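Local coordinates for DNA repair protein XRCC1 (Mus musculus, PDB 3PC6) that acts as a scaffold in DNA single-strand break repair, assembling repair protein complexes and binding poly-ADP-ribose chains, here represented by its second BRCT domain, at residues B[5-11]-B[80-86]; B[10-16]-B[45-51]; B[70-76]-B[88-94]. All coordinates share one frame; numbering follows the deposited sequence.

Interaction 1 (B[5-11]-B[80-86]); sequences PDFFEGK and CNEKQKL
The ring of Phe-7 lies against the backbone that leaves helix 75-83, its outer atoms reaching back to Cys-80. Its CB faces the start of Leu-86, 4.1 Å from Leu-86 CB. Chi1 of 53° sets CG between the backbone N and the carbonyl carbon, which turns the ring onto residues 84-86, with the carbonyl carbon of Lys-85 over the centre of one face. Farther out, Phe-7 CE2 lies 3.6 Å from Gln-84 C. On the other branch CE1 touches CB of Cys-80. At the tip, Phe-7 CZ lies 3.6 Å from Cys-80 O. That oxygen is already engaged by the backbone N of Lys-85.

Phe-8 continues the hydrophobic surface. CE1 of Phe-7 stands over the centre of the Phe-8 ring, and Leu-86 CD1 approaches its edge, in plane, 3.6 Å from Phe-8 CE1. The sulfur of Cys-80 makes an oblique sulfur-aromatic contact with the Phe-8 ring, 5.1 Å from its centroid. Lys-11 and Leu-86 reach toward each other tip to tip, the lysine giving its aliphatic CE to the leucine methyls. No hydrogen bond joins the segments, so apolar packing carries the contact.

The helix end is shaped by its own bonds. Gln-84, with positive phi, folds back at chi2, and its NE2 donates to Asn-81 O (2.7 Å, 163°) in the carbonyl plane, on a lone pair. The bent chain also meets the proline ring, Gln-84 OE1 lying 3.2 Å from Pro-5 CG. Phe-34 adds a further ring beside Phe-7, and Asp-6 forms a salt bridge with Arg-29 of the second subunit. The helix ends in a Schellman motif with Gln-84 as its C-prime residue, and the loop before the first strand of the BRCT domain packs across this terminus.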
loop_
_atom_site.group_PDB
_atom_site.type_symbol
_atom_site.label_atom_id
_atom_site.label_comp_id
_atom_site.label_asym_id
_atom_site.label_seq_id
_atom_site.Cartn_x
_atom_site.Cartn_y
_atom_site.Cartn_z
ATOM N N PRO B 5 -5.909 1.718 -12.698
ATOM C CA PRO B 5 -5.054 1.078 -13.702
ATOM C C PRO B 5 -4.321 -0.119 -13.107
ATOM O O PRO B 5 -4.110 -0.164 -11.896
ATOM C CB PRO B 5 -4.063 2.184 -14.071
ATOM C CG PRO B 5 -4.773 3.448 -13.763
ATOM C CD PRO B 5 -5.614 3.153 -12.552
ATOM N N ASP B 6 -3.935 -1.069 -13.954
ATOM C CA ASP B 6 -3.282 -2.299 -13.508
ATOM C C ASP B 6 -1.879 -2.473 -14.089
ATOM O O ASP B 6 -1.359 -3.585 -14.113
ATOM C CB ASP B 6 -4.113 -3.528 -13.911
ATOM C CG ASP B 6 -5.451 -3.601 -13.194
ATOM O OD1 ASP B 6 -5.624 -2.924 -12.157
ATOM O OD2 ASP B 6 -6.329 -4.354 -13.669
ATOM N N PHE B 7 -1.265 -1.393 -14.563
ATOM C CA PHE B 7 -0.007 -1.537 -15.307
ATOM C C PHE B 7 1.201 -2.055 -14.507
ATOM O O PHE B 7 2.249 -2.358 -15.091
ATOM C CB PHE B 7 0.335 -0.266 -16.096
ATOM C CG PHE B 7 0.348 0.990 -15.274
ATOM C CD1 PHE B 7 1.426 1.286 -14.448
ATOM C CD2 PHE B 7 -0.702 1.893 -15.351
ATOM C CE1 PHE B 7 1.443 2.455 -13.698
ATOM C CE2 PHE B 7 -0.694 3.061 -14.604
ATOM C CZ PHE B 7 0.379 3.344 -13.775
ATOM N N PHE B 8 1.064 -2.169 -13.185
ATOM C CA PHE B 8 2.109 -2.815 -12.380
ATOM C C PHE B 8 1.757 -4.252 -12.017
ATOM O O PHE B 8 2.468 -4.898 -11.249
ATOM C CB PHE B 8 2.397 -2.030 -11.095
ATOM C CG PHE B 8 3.224 -0.793 -11.307
ATOM C CD1 PHE B 8 4.017 -0.656 -12.429
ATOM C CD2 PHE B 8 3.219 0.229 -10.367
ATOM C CE1 PHE B 8 4.783 0.478 -12.620
ATOM C CE2 PHE B 8 3.988 1.371 -10.552
ATOM C CZ PHE B 8 4.772 1.492 -11.683
ATOM N N GLU B 9 0.660 -4.762 -12.566
ATOM C CA GLU B 9 0.238 -6.122 -12.255
ATOM C C GLU B 9 1.359 -7.130 -12.501
ATOM O O GLU B 9 2.032 -7.085 -13.533
ATOM C CB GLU B 9 -0.990 -6.494 -13.086
ATOM C CG GLU B 9 -1.665 -7.784 -12.658
ATOM C CD GLU B 9 -2.967 -8.024 -13.403
ATOM O OE1 GLU B 9 -3.035 -7.676 -14.603
ATOM O OE2 GLU B 9 -3.917 -8.555 -12.790
ATOM N N GLY B 10 1.563 -8.040 -11.551
ATOM C CA GLY B 10 2.568 -9.083 -11.696
ATOM C C GLY B 10 4.008 -8.652 -11.435
ATOM O O GLY B 10 4.923 -9.464 -11.510
ATOM N N LYS B 11 4.218 -7.378 -11.123
ATOM C CA LYS B 11 5.571 -6.870 -10.886
ATOM C C LYS B 11 5.859 -6.707 -9.390
ATOM O O LYS B 11 5.043 -6.155 -8.665
ATOM C CB LYS B 11 5.756 -5.534 -11.601
ATOM C CG LYS B 11 5.586 -5.628 -13.110
ATOM C CD LYS B 11 6.137 -4.399 -13.803
ATOM C CE LYS B 11 5.873 -4.457 -15.297
ATOM N NZ LYS B 11 6.176 -5.797 -15.861
ATOM N N CYS B 80 5.417 6.967 -14.233
ATOM C CA CYS B 80 4.394 6.016 -14.639
ATOM C C CYS B 80 3.020 6.539 -14.212
ATOM O O CYS B 80 2.037 6.366 -14.928
ATOM C CB CYS B 80 4.624 4.639 -14.019
ATOM S SG CYS B 80 6.027 3.725 -14.700
ATOM N N ASN B 81 2.963 7.166 -13.040
ATOM C CA ASN B 81 1.715 7.747 -12.539
ATOM C C ASN B 81 1.310 8.960 -13.361
ATOM O O ASN B 81 0.167 9.066 -13.814
ATOM C CB ASN B 81 1.855 8.142 -11.071
ATOM C CG ASN B 81 0.632 8.866 -10.546
ATOM O OD1 ASN B 81 -0.468 8.318 -10.551
ATOM N ND2 ASN B 81 0.818 10.103 -10.089
ATOM N N GLU B 82 2.259 9.870 -13.554
ATOM C CA GLU B 82 2.044 11.060 -14.368
ATOM C C GLU B 82 1.537 10.726 -15.771
ATOM O O GLU B 82 0.670 11.419 -16.298
ATOM C CB GLU B 82 3.322 11.905 -14.439
ATOM C CG GLU B 82 3.241 13.096 -15.382
ATOM N N LYS B 83 2.062 9.662 -16.371
ATOM C CA LYS B 83 1.647 9.271 -17.719
ATOM C C LYS B 83 0.559 8.199 -17.724
ATOM O O LYS B 83 0.020 7.860 -18.777
ATOM C CB LYS B 83 2.847 8.798 -18.546
ATOM C CG LYS B 83 3.874 9.885 -18.830
ATOM C CD LYS B 83 3.274 11.013 -19.658
ATOM C CE LYS B 83 4.223 12.200 -19.759
ATOM N NZ LYS B 83 4.421 12.879 -18.443
ATOM N N GLN B 84 0.243 7.669 -16.546
ATOM C CA GLN B 84 -0.751 6.604 -16.413
ATOM C C GLN B 84 -0.470 5.403 -17.319
ATOM O O GLN B 84 -1.375 4.862 -17.958
ATOM C CB GLN B 84 -2.166 7.151 -16.642
ATOM C CG GLN B 84 -2.658 8.056 -15.517
ATOM C CD GLN B 84 -2.886 7.299 -14.215
ATOM O OE1 GLN B 84 -3.798 6.473 -14.114
ATOM N NE2 GLN B 84 -2.057 7.578 -13.209
ATOM N N LYS B 85 0.789 4.981 -17.366
ATOM C CA LYS B 85 1.158 3.782 -18.116
ATOM C C LYS B 85 2.515 3.267 -17.646
ATOM O O LYS B 85 3.237 3.970 -16.939
ATOM C CB LYS B 85 1.187 4.065 -19.620
ATOM C CG LYS B 85 2.257 5.056 -20.047
ATOM C CD LYS B 85 2.311 5.186 -21.564
ATOM C CE LYS B 85 3.392 6.166 -21.995
ATOM N NZ LYS B 85 3.480 6.290 -23.477
ATOM N N LEU B 86 2.852 2.042 -18.039
ATOM C CA LEU B 86 4.136 1.450 -17.680
ATOM C C LEU B 86 5.262 1.960 -18.569
ATOM O O LEU B 86 5.356 1.575 -19.734
ATOM C CB LEU B 86 4.064 -0.070 -17.782
ATOM C CG LEU B 86 5.342 -0.828 -17.448
ATOM C CD1 LEU B 86 5.696 -0.629 -15.974
ATOM C CD2 LEU B 86 5.188 -2.307 -17.770
#

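Interaction 2 (B[10-16]-B[45-51]); sequences GKHFFLY and RVQFVIT
The backbone N and O of His-12 are both bonded to Gln-47, the first through the side-chain OE1 and the second through the backbone N. His-12 N donates to Gln-47 OE1 (3.0 Å, 157°), reached by a glutamine chain extended beyond CG, with the donor tilted 35° from the amide carbonyl plane. His-12 O accepts two bonds, from Phe-48 N and from Gln-47 N; the former comes nearly along the C=O axis, the latter from above the carbonyl plane. From there the strands exchange backbone bonds in a parallel ladder: Phe-14 N to Phe-48 O at 2.8 Å, Ile-50 N to Phe-14 O at 2.9 Å, and Tyr-16 N to Ile-50 O at 2.8 Å.

Strands 12-16 and 48-51 are the two inner strands of the four-stranded parallel sheet of the BRCT fold, with strand 37-38 beside the first and strand 70-72 beside the second. Phe-13, Leu-15, Phe-48 and Ile-50 share one face of this sheet, where helix 23-33 covers Phe-13 and Leu-15.

On that face Phe-13 and Phe-48 lie side by side and point the same way, their ring planes turned 31° from each other in an oblique pairing. CD1 of Phe-48 stands over the rim of the Phe-13 ring. Leu-15 runs alongside Ile-50, its CD2 touching the isoleucine CB at 3.8 Å. On the other face, CB of Phe-14 rests on Val-46 CG1, and Val-49 CG1 meets CB of Tyr-16 at 3.8 Å. The tyrosine ring lies beside Thr-51, while its hydroxyl bonds to Asp-56.

At the outer margin, Arg-45 CB covers one face of the His-12 imidazole, toward its rim. Both polar side chains turn to Glu-39, which is hydrogen-bonded to His-12 ND1 and forms a salt bridge with Arg-45.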
loop_
_atom_site.group_PDB
_atom_site.type_symbol
_atom_site.label_atom_id
_atom_site.label_comp_id
_atom_site.label_asym_id
_atom_site.label_seq_id
_atom_site.Cartn_x
_atom_site.Cartn_y
_atom_site.Cartn_z
ATOM N N GLY B 10 1.563 -8.040 -11.551
ATOM C CA GLY B 10 2.568 -9.083 -11.696
ATOM C C GLY B 10 4.008 -8.652 -11.435
ATOM O O GLY B 10 4.923 -9.464 -11.510
ATOM N N LYS B 11 4.218 -7.378 -11.123
ATOM C CA LYS B 11 5.571 -6.870 -10.886
ATOM C C LYS B 11 5.859 -6.707 -9.390
ATOM O O LYS B 11 5.043 -6.155 -8.665
ATOM C CB LYS B 11 5.756 -5.534 -11.601
ATOM C CG LYS B 11 5.586 -5.628 -13.110
ATOM C CD LYS B 11 6.137 -4.399 -13.803
ATOM C CE LYS B 11 5.873 -4.457 -15.297
ATOM N NZ LYS B 11 6.176 -5.797 -15.861
ATOM N N HIS B 12 7.023 -7.174 -8.946
ATOM C CA HIS B 12 7.391 -7.121 -7.532
ATOM C C HIS B 12 8.485 -6.101 -7.247
ATOM O O HIS B 12 9.509 -6.085 -7.930
ATOM C CB HIS B 12 7.824 -8.503 -7.056
ATOM C CG HIS B 12 6.752 -9.537 -7.197
ATOM N ND1 HIS B 12 5.986 -9.963 -6.133
ATOM C CD2 HIS B 12 6.298 -10.210 -8.280
ATOM C CE1 HIS B 12 5.114 -10.862 -6.552
ATOM N NE2 HIS B 12 5.281 -11.031 -7.852
ATOM N N PHE B 13 8.251 -5.252 -6.243
ATOM C CA PHE B 13 9.154 -4.148 -5.925
ATOM C C PHE B 13 9.716 -4.293 -4.519
ATOM O O PHE B 13 9.024 -4.759 -3.611
ATOM C CB PHE B 13 8.408 -2.803 -6.000
ATOM C CG PHE B 13 7.772 -2.521 -7.338
ATOM C CD1 PHE B 13 6.650 -3.228 -7.757
ATOM C CD2 PHE B 13 8.275 -1.525 -8.154
ATOM C CE1 PHE B 13 6.057 -2.963 -8.986
ATOM C CE2 PHE B 13 7.697 -1.255 -9.380
ATOM C CZ PHE B 13 6.580 -1.975 -9.799
ATOM N N PHE B 14 10.968 -3.889 -4.347
ATOM C CA PHE B 14 11.569 -3.712 -3.033
ATOM C C PHE B 14 12.014 -2.252 -2.918
ATOM O O PHE B 14 12.730 -1.748 -3.779
ATOM C CB PHE B 14 12.770 -4.641 -2.869
ATOM C CG PHE B 14 13.473 -4.493 -1.555
ATOM C CD1 PHE B 14 13.011 -5.150 -0.426
ATOM C CD2 PHE B 14 14.615 -3.708 -1.449
ATOM C CE1 PHE B 14 13.671 -5.017 0.792
ATOM C CE2 PHE B 14 15.275 -3.565 -0.241
ATOM C CZ PHE B 14 14.797 -4.219 0.885
ATOM N N LEU B 15 11.566 -1.558 -1.878
ATOM C CA LEU B 15 11.955 -0.164 -1.700
ATOM C C LEU B 15 13.218 -0.125 -0.847
ATOM O O LEU B 15 13.218 -0.476 0.336
ATOM C CB LEU B 15 10.810 0.658 -1.072
ATOM C CG LEU B 15 9.488 0.634 -1.868
ATOM C CD1 LEU B 15 8.417 1.526 -1.201
ATOM C CD2 LEU B 15 9.679 1.043 -3.330
ATOM N N TYR B 16 14.319 0.265 -1.463
ATOM C CA TYR B 16 15.596 0.217 -0.764
ATOM C C TYR B 16 15.860 1.533 -0.043
ATOM O O TYR B 16 15.868 2.589 -0.660
ATOM C CB TYR B 16 16.719 -0.095 -1.754
ATOM C CG TYR B 16 18.102 0.049 -1.164
ATOM C CD1 TYR B 16 18.781 -1.049 -0.659
ATOM C CD2 TYR B 16 18.720 1.290 -1.104
ATOM C CE1 TYR B 16 20.051 -0.912 -0.109
ATOM C CE2 TYR B 16 19.987 1.441 -0.551
ATOM C CZ TYR B 16 20.646 0.339 -0.060
ATOM O OH TYR B 16 21.904 0.493 0.483
ATOM N N ARG B 45 11.468 -13.331 -5.452
ATOM C CA ARG B 45 10.354 -12.741 -6.193
ATOM C C ARG B 45 10.602 -11.295 -6.620
ATOM O O ARG B 45 9.929 -10.791 -7.519
ATOM C CB ARG B 45 9.046 -12.829 -5.388
ATOM C CG ARG B 45 8.629 -14.249 -5.024
ATOM C CD ARG B 45 7.182 -14.310 -4.541
ATOM N NE ARG B 45 6.942 -13.464 -3.369
ATOM C CZ ARG B 45 7.310 -13.780 -2.130
ATOM N NH1 ARG B 45 7.948 -14.920 -1.892
ATOM N NH2 ARG B 45 7.047 -12.953 -1.125
ATOM N N VAL B 46 11.549 -10.624 -5.969
ATOM C CA VAL B 46 11.845 -9.226 -6.293
ATOM C C VAL B 46 12.350 -9.050 -7.738
ATOM O O VAL B 46 13.222 -9.788 -8.199
ATOM C CB VAL B 46 12.859 -8.616 -5.298
ATOM C CG1 VAL B 46 13.252 -7.193 -5.716
ATOM C CG2 VAL B 46 12.282 -8.629 -3.884
ATOM N N GLN B 47 11.785 -8.069 -8.439
ATOM C CA GLN B 47 12.185 -7.745 -9.794
ATOM C C GLN B 47 12.766 -6.330 -9.922
ATOM O O GLN B 47 13.671 -6.101 -10.733
ATOM C CB GLN B 47 10.999 -7.935 -10.740
ATOM C CG GLN B 47 10.458 -9.364 -10.727
ATOM C CD GLN B 47 9.093 -9.490 -11.385
ATOM O OE1 GLN B 47 8.254 -8.603 -11.265
ATOM N NE2 GLN B 47 8.866 -10.601 -12.079
ATOM N N PHE B 48 12.248 -5.395 -9.121
ATOM C CA PHE B 48 12.682 -4.000 -9.153
ATOM C C PHE B 48 13.082 -3.505 -7.769
ATOM O O PHE B 48 12.293 -3.553 -6.834
ATOM C CB PHE B 48 11.579 -3.092 -9.714
ATOM C CG PHE B 48 11.134 -3.495 -11.078
ATOM C CD1 PHE B 48 10.036 -4.318 -11.246
ATOM C CD2 PHE B 48 11.867 -3.109 -12.200
ATOM C CE1 PHE B 48 9.644 -4.732 -12.517
ATOM C CE2 PHE B 48 11.479 -3.515 -13.480
ATOM C CZ PHE B 48 10.370 -4.332 -13.636
ATOM N N VAL B 49 14.319 -3.044 -7.664
ATOM C CA VAL B 49 14.833 -2.399 -6.457
ATOM C C VAL B 49 14.806 -0.890 -6.692
ATOM O O VAL B 49 15.499 -0.380 -7.584
ATOM C CB VAL B 49 16.269 -2.872 -6.180
ATOM C CG1 VAL B 49 16.876 -2.128 -4.991
ATOM C CG2 VAL B 49 16.281 -4.385 -5.952
ATOM N N ILE B 50 13.973 -0.188 -5.930
ATOM C CA ILE B 50 13.834 1.259 -6.069
ATOM C C ILE B 50 14.720 1.942 -5.046
ATOM O O ILE B 50 14.622 1.657 -3.855
ATOM C CB ILE B 50 12.384 1.719 -5.845
ATOM C CG1 ILE B 50 11.412 0.899 -6.701
ATOM C CG2 ILE B 50 12.258 3.219 -6.093
ATOM C CD1 ILE B 50 11.660 0.951 -8.219
ATOM N N THR B 51 15.599 2.824 -5.511
ATOM C CA THR B 51 16.566 3.469 -4.627
ATOM C C THR B 51 16.850 4.922 -5.012
ATOM O O THR B 51 17.024 5.233 -6.187
ATOM C CB THR B 51 17.900 2.693 -4.584
ATOM O OG1 THR B 51 18.877 3.454 -3.861
ATOM C CG2 THR B 51 18.422 2.411 -5.994
#

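Interaction 3 (B[70-76]-B[88-94]); sequences AFVRPRW and PHQLYGV
A single backbone bridge between Val-72 and Gly-93 lays the segment after helix 75-83 along strand 70-72, the last strand of the BRCT sheet within this chain. Its two bonds differ in geometry. Arg-73 N donates almost straight to Tyr-92 O (2.9 Å, 168°), whereas Val-94 N reaches Phe-71 O at 2.9 Å from above the carbonyl plane. A water also donates to Phe-71 O and hydrogen-bonds His-89 ND1.

Trp-76 fills the angle between His-89 and Tyr-92. CB of His-89 sits over the centre of the indole face, and its CA makes a CH-pi contact, 3.9 Å from the five-membered ring centroid. In turn, CA of Trp-76 lies 3.8 Å from the Tyr-92 ring centroid, over the face. With Trp-76 CG anti to the backbone N (chi1 174°), the Trp-76 and Tyr-92 side chains cross at about a right angle, though their ring planes are only 33° apart, an oblique pairing. Trp-76 NE1 hydrogen-bonds Leu-87 O. With an alanine here the indole is gone, which would probably open a gap between His-89 and Tyr-92 and leave Leu-87 O short of a partner.

Val-94 CG2 covers one face of the Arg-73 guanidinium, whose NH1 bonds Gln-53 O and Thr-51 O. The chemistry thus implies division of labour: two backbone hydrogen bonds fix the register, while the indole, the Tyr-92 ring and the Val-94 methyls supply the apolar packing.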
loop_
_atom_site.group_PDB
_atom_site.type_symbol
_atom_site.label_atom_id
_atom_site.label_comp_id
_atom_site.label_asym_id
_atom_site.label_seq_id
_atom_site.Cartn_x
_atom_site.Cartn_y
_atom_site.Cartn_z
ATOM N N ALA B 70 16.431 -5.468 -11.488
ATOM C CA ALA B 70 16.650 -4.158 -12.091
ATOM C C ALA B 70 16.662 -3.120 -10.982
ATOM O O ALA B 70 15.814 -3.157 -10.088
ATOM C CB ALA B 70 15.550 -3.842 -13.071
ATOM N N PHE B 71 17.612 -2.195 -11.047
ATOM C CA PHE B 71 17.727 -1.128 -10.046
ATOM C C PHE B 71 17.285 0.182 -10.678
ATOM O O PHE B 71 17.762 0.541 -11.764
ATOM C CB PHE B 71 19.176 -1.055 -9.553
ATOM C CG PHE B 71 19.664 -2.360 -8.975
ATOM C CD1 PHE B 71 20.161 -3.354 -9.793
ATOM C CD2 PHE B 71 19.554 -2.609 -7.612
ATOM C CE1 PHE B 71 20.581 -4.563 -9.264
ATOM C CE2 PHE B 71 19.962 -3.818 -7.076
ATOM C CZ PHE B 71 20.474 -4.796 -7.908
ATOM N N VAL B 72 16.364 0.885 -10.019
ATOM C CA VAL B 72 15.683 2.020 -10.646
ATOM C C VAL B 72 15.455 3.179 -9.681
ATOM O O VAL B 72 15.236 2.958 -8.491
ATOM C CB VAL B 72 14.300 1.599 -11.164
ATOM C CG1 VAL B 72 13.764 2.627 -12.165
ATOM C CG2 VAL B 72 14.355 0.214 -11.768
ATOM N N ARG B 73 15.486 4.404 -10.210
ATOM C CA ARG B 73 15.175 5.619 -9.443
ATOM C C ARG B 73 13.671 5.776 -9.184
ATOM O O ARG B 73 12.852 5.395 -10.007
ATOM C CB ARG B 73 15.690 6.860 -10.187
ATOM C CG ARG B 73 17.237 6.933 -10.303
ATOM C CD ARG B 73 17.855 6.877 -8.919
ATOM N NE ARG B 73 19.301 7.085 -8.927
ATOM C CZ ARG B 73 20.100 6.756 -7.920
ATOM N NH1 ARG B 73 19.589 6.192 -6.832
ATOM N NH2 ARG B 73 21.411 6.975 -8.004
ATOM N N PRO B 74 13.302 6.367 -8.036
ATOM C CA PRO B 74 11.866 6.542 -7.761
ATOM C C PRO B 74 11.134 7.394 -8.812
ATOM O O PRO B 74 9.921 7.242 -8.973
ATOM C CB PRO B 74 11.832 7.199 -6.375
ATOM C CG PRO B 74 13.241 7.628 -6.072
ATOM C CD PRO B 74 14.157 6.771 -6.907
ATOM N N ARG B 75 11.847 8.260 -9.530
ATOM C CA ARG B 75 11.222 9.032 -10.609
ATOM C C ARG B 75 10.480 8.138 -11.617
ATOM O O ARG B 75 9.509 8.568 -12.236
ATOM C CB ARG B 75 12.247 9.922 -11.331
ATOM C CG ARG B 75 11.671 10.710 -12.514
ATOM C CD ARG B 75 10.590 11.713 -12.072
ATOM N NE ARG B 75 11.148 12.823 -11.302
ATOM C CZ ARG B 75 10.424 13.762 -10.693
ATOM N NH1 ARG B 75 9.099 13.730 -10.752
ATOM N NH2 ARG B 75 11.027 14.734 -10.020
ATOM N N TRP B 76 10.935 6.900 -11.795
ATOM C CA TRP B 76 10.250 5.973 -12.701
ATOM C C TRP B 76 8.781 5.785 -12.297
ATOM O O TRP B 76 7.879 5.859 -13.131
ATOM C CB TRP B 76 10.943 4.617 -12.677
ATOM C CG TRP B 76 10.260 3.523 -13.442
ATOM C CD1 TRP B 76 9.753 3.593 -14.707
ATOM C CD2 TRP B 76 10.070 2.168 -13.009
ATOM N NE1 TRP B 76 9.243 2.369 -15.080
ATOM C CE2 TRP B 76 9.424 1.480 -14.058
ATOM C CE3 TRP B 76 10.376 1.473 -11.833
ATOM C CZ2 TRP B 76 9.083 0.134 -13.967
ATOM C CZ3 TRP B 76 10.044 0.131 -11.750
ATOM C CH2 TRP B 76 9.402 -0.523 -12.810
ATOM N N PRO B 88 9.407 2.339 -19.577
ATOM C CA PRO B 88 10.589 1.473 -19.459
ATOM C C PRO B 88 11.487 1.907 -18.301
ATOM O O PRO B 88 11.870 3.081 -18.232
ATOM C CB PRO B 88 11.329 1.686 -20.793
ATOM C CG PRO B 88 10.341 2.365 -21.708
ATOM C CD PRO B 88 9.413 3.134 -20.819
ATOM N N HIS B 89 11.823 0.973 -17.415
ATOM C CA HIS B 89 12.638 1.291 -16.235
ATOM C C HIS B 89 14.051 1.697 -16.629
ATOM O O HIS B 89 14.738 2.398 -15.884
ATOM C CB HIS B 89 12.716 0.095 -15.295
ATOM C CG HIS B 89 13.277 -1.140 -15.929
ATOM N ND1 HIS B 89 14.620 -1.453 -15.894
ATOM C CD2 HIS B 89 12.678 -2.134 -16.624
ATOM C CE1 HIS B 89 14.822 -2.593 -16.530
ATOM N NE2 HIS B 89 13.660 -3.023 -16.987
ATOM N N GLN B 90 14.490 1.248 -17.798
ATOM C CA GLN B 90 15.850 1.546 -18.258
ATOM C C GLN B 90 16.149 3.042 -18.305
ATOM O O GLN B 90 17.291 3.463 -18.108
ATOM C CB GLN B 90 16.126 0.917 -19.634
ATOM C CG GLN B 90 16.170 -0.602 -19.639
ATOM C CD GLN B 90 14.820 -1.206 -19.940
ATOM O OE1 GLN B 90 13.780 -0.604 -19.653
ATOM N NE2 GLN B 90 14.818 -2.404 -20.515
ATOM N N LEU B 91 15.111 3.832 -18.561
ATOM C CA LEU B 91 15.232 5.284 -18.641
ATOM C C LEU B 91 15.551 5.906 -17.285
ATOM O O LEU B 91 15.877 7.091 -17.201
ATOM C CB LEU B 91 13.935 5.892 -19.185
ATOM C CG LEU B 91 13.603 5.588 -20.646
ATOM C CD1 LEU B 91 12.161 5.964 -20.966
ATOM C CD2 LEU B 91 14.576 6.319 -21.561
ATOM N N TYR B 92 15.453 5.097 -16.232
ATOM C CA TYR B 92 15.648 5.561 -14.860
ATOM C C TYR B 92 16.569 4.626 -14.089
ATOM O O TYR B 92 16.563 4.601 -12.854
ATOM C CB TYR B 92 14.281 5.639 -14.154
ATOM C CG TYR B 92 13.269 6.471 -14.909
ATOM C CD1 TYR B 92 13.222 7.852 -14.747
ATOM C CD2 TYR B 92 12.368 5.882 -15.789
ATOM C CE1 TYR B 92 12.307 8.625 -15.442
ATOM C CE2 TYR B 92 11.449 6.649 -16.489
ATOM C CZ TYR B 92 11.429 8.024 -16.308
ATOM O OH TYR B 92 10.522 8.807 -16.985
ATOM N N GLY B 93 17.363 3.856 -14.820
ATOM C CA GLY B 93 18.234 2.872 -14.216
ATOM C C GLY B 93 19.294 3.442 -13.297
ATOM O O GLY B 93 19.683 4.614 -13.392
ATOM N N VAL B 94 19.768 2.586 -12.402
ATOM C CA VAL B 94 20.837 2.937 -11.474
ATOM C C VAL B 94 21.982 1.964 -11.714
ATOM O O VAL B 94 21.768 0.751 -11.754
ATOM C CB VAL B 94 20.373 2.777 -10.012
ATOM C CG1 VAL B 94 21.465 3.212 -9.036
ATOM C CG2 VAL B 94 19.062 3.552 -9.768
HETATM O O HOH W 1 17.297 -0.440 -14.532
HETATM O O HOH W 2 20.388 6.977 -12.033
#

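From the N terminus, residues 5-11 open interaction 1, a loop that closes only at residues 80-86. Interaction 2 begins within the same segment, sharing Gly-10 and Lys-11, and closes at residues 45-51, so its whole loop falls inside the first. Interaction 3 starts after interaction 2 has closed and ends beyond residue 86, crossing interaction 1. Interactions 2 and 3 meet through the neighbouring strands 48-51 and 70-72, whereas 1 and 3 use opposite ends of helix 75-83, with Leu-86 touching Trp-76. Phe-8 packs on Phe-13 between interactions 1 and 2. The three contacts tie together the N-terminal loop, the sheet, helix 75-83 and the segment that follows it.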